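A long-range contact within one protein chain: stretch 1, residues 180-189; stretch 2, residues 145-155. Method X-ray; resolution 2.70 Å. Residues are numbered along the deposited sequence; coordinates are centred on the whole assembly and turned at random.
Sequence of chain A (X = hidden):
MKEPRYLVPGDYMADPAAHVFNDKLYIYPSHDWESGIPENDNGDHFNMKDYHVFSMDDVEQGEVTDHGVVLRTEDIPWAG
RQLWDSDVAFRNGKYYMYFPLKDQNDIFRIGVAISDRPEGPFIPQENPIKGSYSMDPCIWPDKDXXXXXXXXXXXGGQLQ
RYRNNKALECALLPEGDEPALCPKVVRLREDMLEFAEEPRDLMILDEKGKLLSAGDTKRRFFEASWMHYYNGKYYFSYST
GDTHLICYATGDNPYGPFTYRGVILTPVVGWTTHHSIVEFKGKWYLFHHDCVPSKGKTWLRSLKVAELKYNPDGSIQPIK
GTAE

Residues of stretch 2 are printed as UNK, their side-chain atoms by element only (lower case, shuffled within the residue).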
ATOM      1  N   ALA A 180     -19.719  14.866   3.713  1.00 57.78           N
ATOM      2  CA  ALA A 180     -19.447  13.453   3.472  1.00 55.83           C
ATOM      3  C   ALA A 180     -18.260  13.277   2.537  1.00 56.08           C
ATOM      4  O   ALA A 180     -17.924  14.179   1.771  1.00 58.01           O
ATOM      5  CB  ALA A 180     -20.673  12.772   2.896  1.00 55.64           C
ATOM      6  N   LEU A 181     -17.626  12.111   2.606  1.00 53.96           N
ATOM      7  CA  LEU A 181     -16.522  11.794   1.710  1.00 51.17           C
ATOM      8  C   LEU A 181     -17.006  11.743   0.266  1.00 49.80           C
ATOM      9  O   LEU A 181     -18.115  11.289  -0.013  1.00 48.41           O
ATOM     10  CB  LEU A 181     -15.874  10.463   2.095  1.00 49.98           C
ATOM     11  CG  LEU A 181     -15.077  10.444   3.397  1.00 49.20           C
ATOM     12  CD1 LEU A 181     -14.430   9.087   3.601  1.00 47.38           C
ATOM     13  CD2 LEU A 181     -14.028  11.542   3.392  1.00 48.97           C
ATOM     14  N   CYS A 182     -16.168  12.217  -0.648  1.00 50.00           N
ATOM     15  CA  CYS A 182     -16.509  12.234  -2.062  1.00 50.17           C
ATOM     16  C   CYS A 182     -15.868  11.052  -2.772  1.00 48.82           C
ATOM     17  O   CYS A 182     -14.822  10.563  -2.346  1.00 49.49           O
ATOM     18  CB  CYS A 182     -16.028  13.535  -2.708  1.00 51.82           C
ATOM     19  SG  CYS A 182     -16.579  15.044  -1.882  1.00 66.14           S
ATOM     20  N   PRO A 183     -16.497  10.582  -3.860  1.00 47.95           N
ATOM     21  CA  PRO A 183     -15.835   9.600  -4.721  1.00 46.93           C
ATOM     22  C   PRO A 183     -14.641  10.256  -5.408  1.00 47.61           C
ATOM     23  O   PRO A 183     -14.581  11.483  -5.478  1.00 50.03           O
ATOM     24  CB  PRO A 183     -16.918   9.248  -5.746  1.00 47.13           C
ATOM     25  CG  PRO A 183     -17.829  10.426  -5.757  1.00 47.91           C
ATOM     26  CD  PRO A 183     -17.847  10.921  -4.344  1.00 48.65           C
ATOM     27  N   LYS A 184     -13.701   9.458  -5.898  1.00 45.12           N
ATOM     28  CA  LYS A 184     -12.486  10.008  -6.481  1.00 44.99           C
ATOM     29  C   LYS A 184     -12.479   9.912  -8.000  1.00 46.86           C
ATOM     30  O   LYS A 184     -13.043   8.983  -8.577  1.00 48.79           O
ATOM     31  CB  LYS A 184     -11.254   9.310  -5.904  1.00 44.83           C
ATOM     32  CG  LYS A 184     -11.059   9.532  -4.414  1.00 43.95           C
ATOM     33  CD  LYS A 184     -10.836  11.003  -4.109  1.00 43.55           C
ATOM     34  CE  LYS A 184     -10.672  11.244  -2.619  1.00 42.40           C
ATOM     35  NZ  LYS A 184     -10.422  12.682  -2.323  1.00 42.34           N
ATOM     36  N   VAL A 185     -11.837  10.886  -8.637  1.00 46.85           N
ATOM     37  CA  VAL A 185     -11.690  10.906 -10.086  1.00 46.42           C
ATOM     38  C   VAL A 185     -10.224  11.132 -10.450  1.00 47.00           C
ATOM     39  O   VAL A 185      -9.545  11.960  -9.841  1.00 48.68           O
ATOM     40  CB  VAL A 185     -12.575  11.998 -10.731  1.00 47.02           C
ATOM     41  CG1 VAL A 185     -12.369  13.338 -10.037  1.00 46.97           C
ATOM     42  CG2 VAL A 185     -12.298  12.110 -12.223  1.00 47.94           C
ATOM     43  N   VAL A 186      -9.730  10.379 -11.427  1.00 46.03           N
ATOM     44  CA  VAL A 186      -8.352  10.530 -11.873  1.00 47.89           C
ATOM     45  C   VAL A 186      -8.223  10.215 -13.363  1.00 49.27           C
ATOM     46  O   VAL A 186      -8.852   9.283 -13.869  1.00 48.81           O
ATOM     47  CB  VAL A 186      -7.382   9.655 -11.034  1.00 44.84           C
ATOM     48  CG1 VAL A 186      -7.732   8.180 -11.160  1.00 40.20           C
ATOM     49  CG2 VAL A 186      -5.936   9.910 -11.437  1.00 41.40           C
ATOM     50  N   ARG A 187      -7.430  11.016 -14.068  1.00 50.73           N
ATOM     51  CA  ARG A 187      -7.204  10.796 -15.489  1.00 52.78           C
ATOM     52  C   ARG A 187      -6.095   9.771 -15.701  1.00 55.93           C
ATOM     53  O   ARG A 187      -5.038   9.847 -15.074  1.00 57.22           O
ATOM     54  CB  ARG A 187      -6.860  12.110 -16.195  1.00 51.80           C
ATOM     55  CG  ARG A 187      -6.648  11.975 -17.698  1.00 53.11           C
ATOM     56  CD  ARG A 187      -6.394  13.324 -18.361  1.00 53.94           C
ATOM     57  NE  ARG A 187      -5.189  13.976 -17.855  1.00 53.25           N
ATOM     58  CZ  ARG A 187      -3.976  13.818 -18.377  1.00 53.87           C
ATOM     59  NH1 ARG A 187      -3.800  13.023 -19.425  1.00 54.39           N
ATOM     60  NH2 ARG A 187      -2.938  14.453 -17.851  1.00 53.58           N
ATOM     61  N   LEU A 188      -6.347   8.805 -16.578  1.00 56.61           N
ATOM     62  CA  LEU A 188      -5.356   7.789 -16.906  1.00 57.09           C
ATOM     63  C   LEU A 188      -4.491   8.248 -18.074  1.00 59.36           C
ATOM     64  O   LEU A 188      -4.978   8.908 -18.993  1.00 60.03           O
ATOM     65  CB  LEU A 188      -6.043   6.469 -17.258  1.00 56.11           C
ATOM     66  CG  LEU A 188      -6.804   5.766 -16.136  1.00 54.74           C
ATOM     67  CD1 LEU A 188      -7.656   4.640 -16.696  1.00 54.65           C
ATOM     68  CD2 LEU A 188      -5.834   5.235 -15.093  1.00 53.82           C
ATOM     69  N   ARG A 189      -3.209   7.902 -18.037  1.00 58.66           N
ATOM     70  CA  ARG A 189      -2.320   8.204 -19.154  1.00 62.09           C
ATOM     71  C   ARG A 189      -2.592   7.233 -20.301  1.00 64.20           C
ATOM     72  O   ARG A 189      -3.321   6.257 -20.132  1.00 63.10           O
ATOM     73  CB  ARG A 189      -0.853   8.169 -18.721  1.00 62.68           C
ATOM     74  CG  ARG A 189      -0.396   6.851 -18.129  1.00 61.92           C
ATOM     75  CD  ARG A 189       1.075   6.902 -17.738  1.00 63.16           C
ATOM     76  NE  ARG A 189       1.668   5.570 -17.672  1.00 63.77           N
ATOM     77  CZ  ARG A 189       2.847   5.297 -17.120  1.00 63.86           C
ATOM     78  NH1 ARG A 189       3.565   6.266 -16.569  1.00 64.18           N
ATOM     79  NH2 ARG A 189       3.303   4.053 -17.112  1.00 63.39           N
ATOM     80  N   UNK A 145     -11.295  12.660 -25.488  1.00 66.99           N
ATOM     81  CA  UNK A 145     -10.292  11.733 -25.975  1.00 68.62           C
ATOM     82  C   UNK A 145      -9.562  11.017 -24.855  1.00 67.72           C
ATOM     83  O   UNK A 145      -8.879  10.019 -25.086  1.00 67.35           O
ATOM     84  N   UNK A 146      -9.710  11.527 -23.636  1.00 67.23           N
ATOM     85  CA  UNK A 146      -9.046  10.938 -22.478  1.00 67.00           C
ATOM     86  C   UNK A 146      -9.922   9.887 -21.800  1.00 65.97           C
ATOM     87  O   UNK A 146     -11.123   9.803 -22.060  1.00 66.61           O
ATOM     88  o   UNK A 146      -5.967  11.640 -21.918  1.00 73.67           O
ATOM     89  o   UNK A 146      -5.721  13.446 -23.141  1.00 75.34           O
ATOM     90  c   UNK A 146      -6.401  12.712 -22.394  1.00 73.52           C
ATOM     91  c   UNK A 146      -7.814  13.149 -22.049  1.00 71.04           C
ATOM     92  c   UNK A 146      -8.664  12.026 -21.472  1.00 68.08           C
ATOM     93  N   UNK A 147      -9.311   9.087 -20.932  1.00 63.79           N
ATOM     94  CA  UNK A 147     -10.036   8.073 -20.173  1.00 61.12           C
ATOM     95  C   UNK A 147      -9.924   8.361 -18.679  1.00 59.53           C
ATOM     96  O   UNK A 147      -8.823   8.516 -18.151  1.00 58.76           O
ATOM     97  c   UNK A 147      -9.929   6.232 -24.241  1.00 62.66           C
ATOM     98  c   UNK A 147      -9.925   6.121 -21.828  1.00 59.88           C
ATOM     99  c   UNK A 147     -10.722   4.986 -21.908  1.00 58.25           C
ATOM    100  c   UNK A 147      -9.494   6.675 -20.486  1.00 59.81           C
ATOM    101  c   UNK A 147      -9.537   6.734 -23.013  1.00 61.58           C
ATOM    102  c   UNK A 147     -11.117   4.475 -23.132  1.00 59.39           C
ATOM    103  c   UNK A 147     -10.718   5.101 -24.294  1.00 62.39           C
ATOM    104  o   UNK A 147     -11.108   4.600 -25.514  1.00 64.84           O
ATOM    105  N   UNK A 148     -11.066   8.430 -18.003  1.00 59.24           N
ATOM    106  CA  UNK A 148     -11.096   8.781 -16.586  1.00 58.24           C
ATOM    107  C   UNK A 148     -11.544   7.610 -15.712  1.00 57.62           C
ATOM    108  O   UNK A 148     -12.430   6.844 -16.091  1.00 57.19           O
ATOM    109  c   UNK A 148     -10.815  13.528 -18.478  1.00 61.06           C
ATOM    110  c   UNK A 148     -11.591  11.234 -17.105  1.00 58.56           C
ATOM    111  o   UNK A 148     -10.432  14.662 -19.158  1.00 61.85           O
ATOM    112  c   UNK A 148     -11.626  12.602 -19.095  1.00 61.19           C
ATOM    113  c   UNK A 148     -10.774  12.182 -16.507  1.00 58.57           C
ATOM    114  c   UNK A 148     -12.013   9.986 -16.358  1.00 57.72           C
ATOM    115  c   UNK A 148     -12.011  11.465 -18.410  1.00 59.52           C
ATOM    116  c   UNK A 148     -10.385  13.323 -17.185  1.00 59.70           C
ATOM    117  N   UNK A 149     -10.922   7.475 -14.544  1.00 57.06           N
ATOM    118  CA  UNK A 149     -11.318   6.458 -13.574  1.00 55.34           C
ATOM    119  C   UNK A 149     -12.064   7.084 -12.403  1.00 54.48           C
ATOM    120  O   UNK A 149     -11.600   8.056 -11.810  1.00 55.22           O
ATOM    121  s   UNK A 149      -9.016   4.001 -11.062  1.00 56.99           S
ATOM    122  c   UNK A 149      -8.549   2.792 -12.295  1.00 48.29           C
ATOM    123  c   UNK A 149     -10.438   4.777 -11.859  1.00 54.05           C
ATOM    124  c   UNK A 149     -10.106   5.683 -13.047  1.00 54.55           C
ATOM    125  N   UNK A 150     -13.220   6.518 -12.076  1.00 53.05           N
ATOM    126  CA  UNK A 150     -13.965   6.930 -10.895  1.00 51.50           C
ATOM    127  C   UNK A 150     -13.987   5.775  -9.905  1.00 52.13           C
ATOM    128  O   UNK A 150     -14.471   4.689 -10.223  1.00 53.83           O
ATOM    129  c   UNK A 150     -15.447   9.273 -14.539  1.00 56.17           C
ATOM    130  c   UNK A 150     -15.407   8.238 -13.627  1.00 54.69           C
ATOM    131  o   UNK A 150     -15.563  11.604 -14.997  1.00 58.04           O
ATOM    132  c   UNK A 150     -15.390   7.343 -11.268  1.00 51.23           C
ATOM    133  c   UNK A 150     -15.517   9.801 -11.832  1.00 54.78           C
ATOM    134  c   UNK A 150     -15.559  10.843 -12.736  1.00 55.62           C
ATOM    135  c   UNK A 150     -15.523  10.573 -14.089  1.00 56.65           C
ATOM    136  c   UNK A 150     -15.443   8.481 -12.261  1.00 53.97           C
ATOM    137  N   UNK A 151     -13.452   6.006  -8.712  1.00 50.63           N
ATOM    138  CA  UNK A 151     -13.391   4.954  -7.706  1.00 49.34           C
ATOM    139  C   UNK A 151     -13.732   5.470  -6.314  1.00 49.83           C
ATOM    140  O   UNK A 151     -13.943   6.669  -6.119  1.00 49.23           O
ATOM    141  c   UNK A 151      -8.821   6.845  -6.429  1.00 46.31           C
ATOM    142  c   UNK A 151     -10.896   5.187  -7.255  1.00 45.32           C
ATOM    143  c   UNK A 151     -10.257   6.020  -8.157  1.00 47.06           C
ATOM    144  c   UNK A 151     -12.013   4.285  -7.704  1.00 47.23           C
ATOM    145  c   UNK A 151     -10.478   5.193  -5.932  1.00 44.86           C
ATOM    146  c   UNK A 151      -9.448   6.019  -5.518  1.00 45.38           C
ATOM    147  c   UNK A 151      -9.226   6.847  -7.749  1.00 47.15           C
ATOM    148  N   UNK A 152     -13.780   4.551  -5.352  1.00 49.76           N
ATOM    149  CA  UNK A 152     -14.121   4.883  -3.982  1.00 49.76           C
ATOM    150  C   UNK A 152     -15.185   3.955  -3.424  1.00 52.46           C
ATOM    151  O   UNK A 152     -15.998   3.406  -4.170  1.00 52.55           O
ATOM    152  N   UNK A 153     -15.177   3.781  -2.107  1.00 53.34           N
ATOM    153  CA  UNK A 153     -16.154   2.942  -1.436  1.00 53.78           C
ATOM    154  C   UNK A 153     -16.010   2.997   0.073  1.00 53.98           C
ATOM    155  O   UNK A 153     -14.930   2.758   0.606  1.00 53.96           O
ATOM    156  N   UNK A 154     -17.102   3.310   0.764  1.00 54.84           N
ATOM    157  CA  UNK A 154     -17.075   3.442   2.220  1.00 54.56           C
ATOM    158  C   UNK A 154     -16.886   2.116   2.950  1.00 52.66           C
ATOM    159  O   UNK A 154     -17.084   1.043   2.380  1.00 51.75           O
ATOM    160  c   UNK A 154     -19.729   6.180   3.121  1.00 58.86           C
ATOM    161  c   UNK A 154     -17.241   6.365   2.856  1.00 58.41           C
ATOM    162  c   UNK A 154     -18.495   5.614   2.432  1.00 58.59           C
ATOM    163  c   UNK A 154     -18.351   4.122   2.726  1.00 56.42           C
ATOM    164  N   UNK A 155     -16.489   2.218   4.217  1.00 51.87           N
ATOM    165  CA  UNK A 155     -16.404   1.076   5.129  1.00 50.38           C
ATOM    166  C   UNK A 155     -15.412   0.006   4.671  1.00 50.24           C
ATOM    167  O   UNK A 155     -14.204   0.148   4.864  1.00 50.78           O
ATOM    168  n   UNK A 155     -19.680   3.307   6.843  1.00 47.60           N
ATOM    169  c   UNK A 155     -20.154   1.190   6.277  1.00 48.28           C
ATOM    170  c   UNK A 155     -22.308   0.182   6.554  1.00 48.28           C
ATOM    171  c   UNK A 155     -22.807   1.375   7.091  1.00 48.56           C
ATOM    172  c   UNK A 155     -18.538   2.740   6.333  1.00 47.31           C
ATOM    173  c   UNK A 155     -20.989   0.077   6.145  1.00 48.29           C
ATOM    174  c   UNK A 155     -18.777   1.444   5.970  1.00 47.59           C
ATOM    175  c   UNK A 155     -17.794   0.473   5.370  1.00 48.26           C
ATOM    176  c   UNK A 155     -22.015   2.482   7.232  1.00 49.01           C
ATOM    177  c   UNK A 155     -20.686   2.377   6.821  1.00 48.62           C
TER

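Position 145 has no side-chain atoms and lies out of reach of stretch 1; its phi of 100° would jam a CB against the preceding carbonyl, so it is Gly 145. Position 146 carries three carbons, the third bearing two oxygens, a carboxylate after two methylenes, with one oxygen near the guanidinium of Arg 187: Glu 146. Its OE1 lies 3.6 Å from NH1 of Arg 187, near the guanidinium plane, and forms a salt bridge, a long one at this separation.

At position 147 one carbon leads to a six-carbon ring bearing an oxygen, which identifies Tyr 147. The end of this side chain leads away from stretch 1, and its hydroxyl is hydrogen-bonded elsewhere in the structure; the backbone makes the contact, with Leu 188 N donating to Tyr 147 O at 2.9 Å. Position 148 repeats the pattern of one carbon and a six-carbon ring with an oxygen, the ring approaching CB of Arg 187, and is Tyr 148. Its CE1 is 3.9 Å from Arg 187 CB.

Position 149 has an unbranched chain of two carbons, a sulfur and a terminal carbon, its CB against Val 186, a chain which only methionine provides. Met 149 CB packs 3.9 Å from Val 186 CG1. Position 150 again has one carbon and a six-carbon ring with an oxygen, set against Val 185: Tyr 150, whose CE1 comes within 3.5 Å of Val 185 CG2. At position 151 one carbon leads to a ring of six carbons that bears no oxygen; Lys 184 CB sits over one face of the ring, 3.7 Å from its centroid in a CH-pi contact, while Val 186 CG1 meets the ring edge, giving Phe 151, with CE2 4.0 Å from Val 186 CG1.

Positions 152 and 153 have no side-chain atoms and are Gly 152 and Gly 153. At the former, an ideal CB would lie 3.6 Å from Pro 183 CA, but the backbone angles alone already call for glycine. Position 154 has four carbons forked at the second, a branch end touching Leu 181 CD1: Leu 154, whose CD2 is 4.0 Å from Leu 181 CD1. Position 155 bears one carbon, then fused five- and six-membered rings holding eight carbons and one nitrogen, out of reach of stretch 1: Trp 155.

The contact is an antiparallel strand pairing. Val 186 and Met 149 exchange two hydrogen bonds, Met 149 N to Val 186 O at 2.8 Å and Val 186 N to Met 149 O at 3.0 Å; Lys 184 and Phe 151 do likewise. Side chains alternate, so that Lys 184, Val 186, Met 149 and Phe 151 share one face, and Val 185, Arg 187, Tyr 148 and Tyr 150 the other.

Stretch 2 (145-155) GEYYMYFGGLW
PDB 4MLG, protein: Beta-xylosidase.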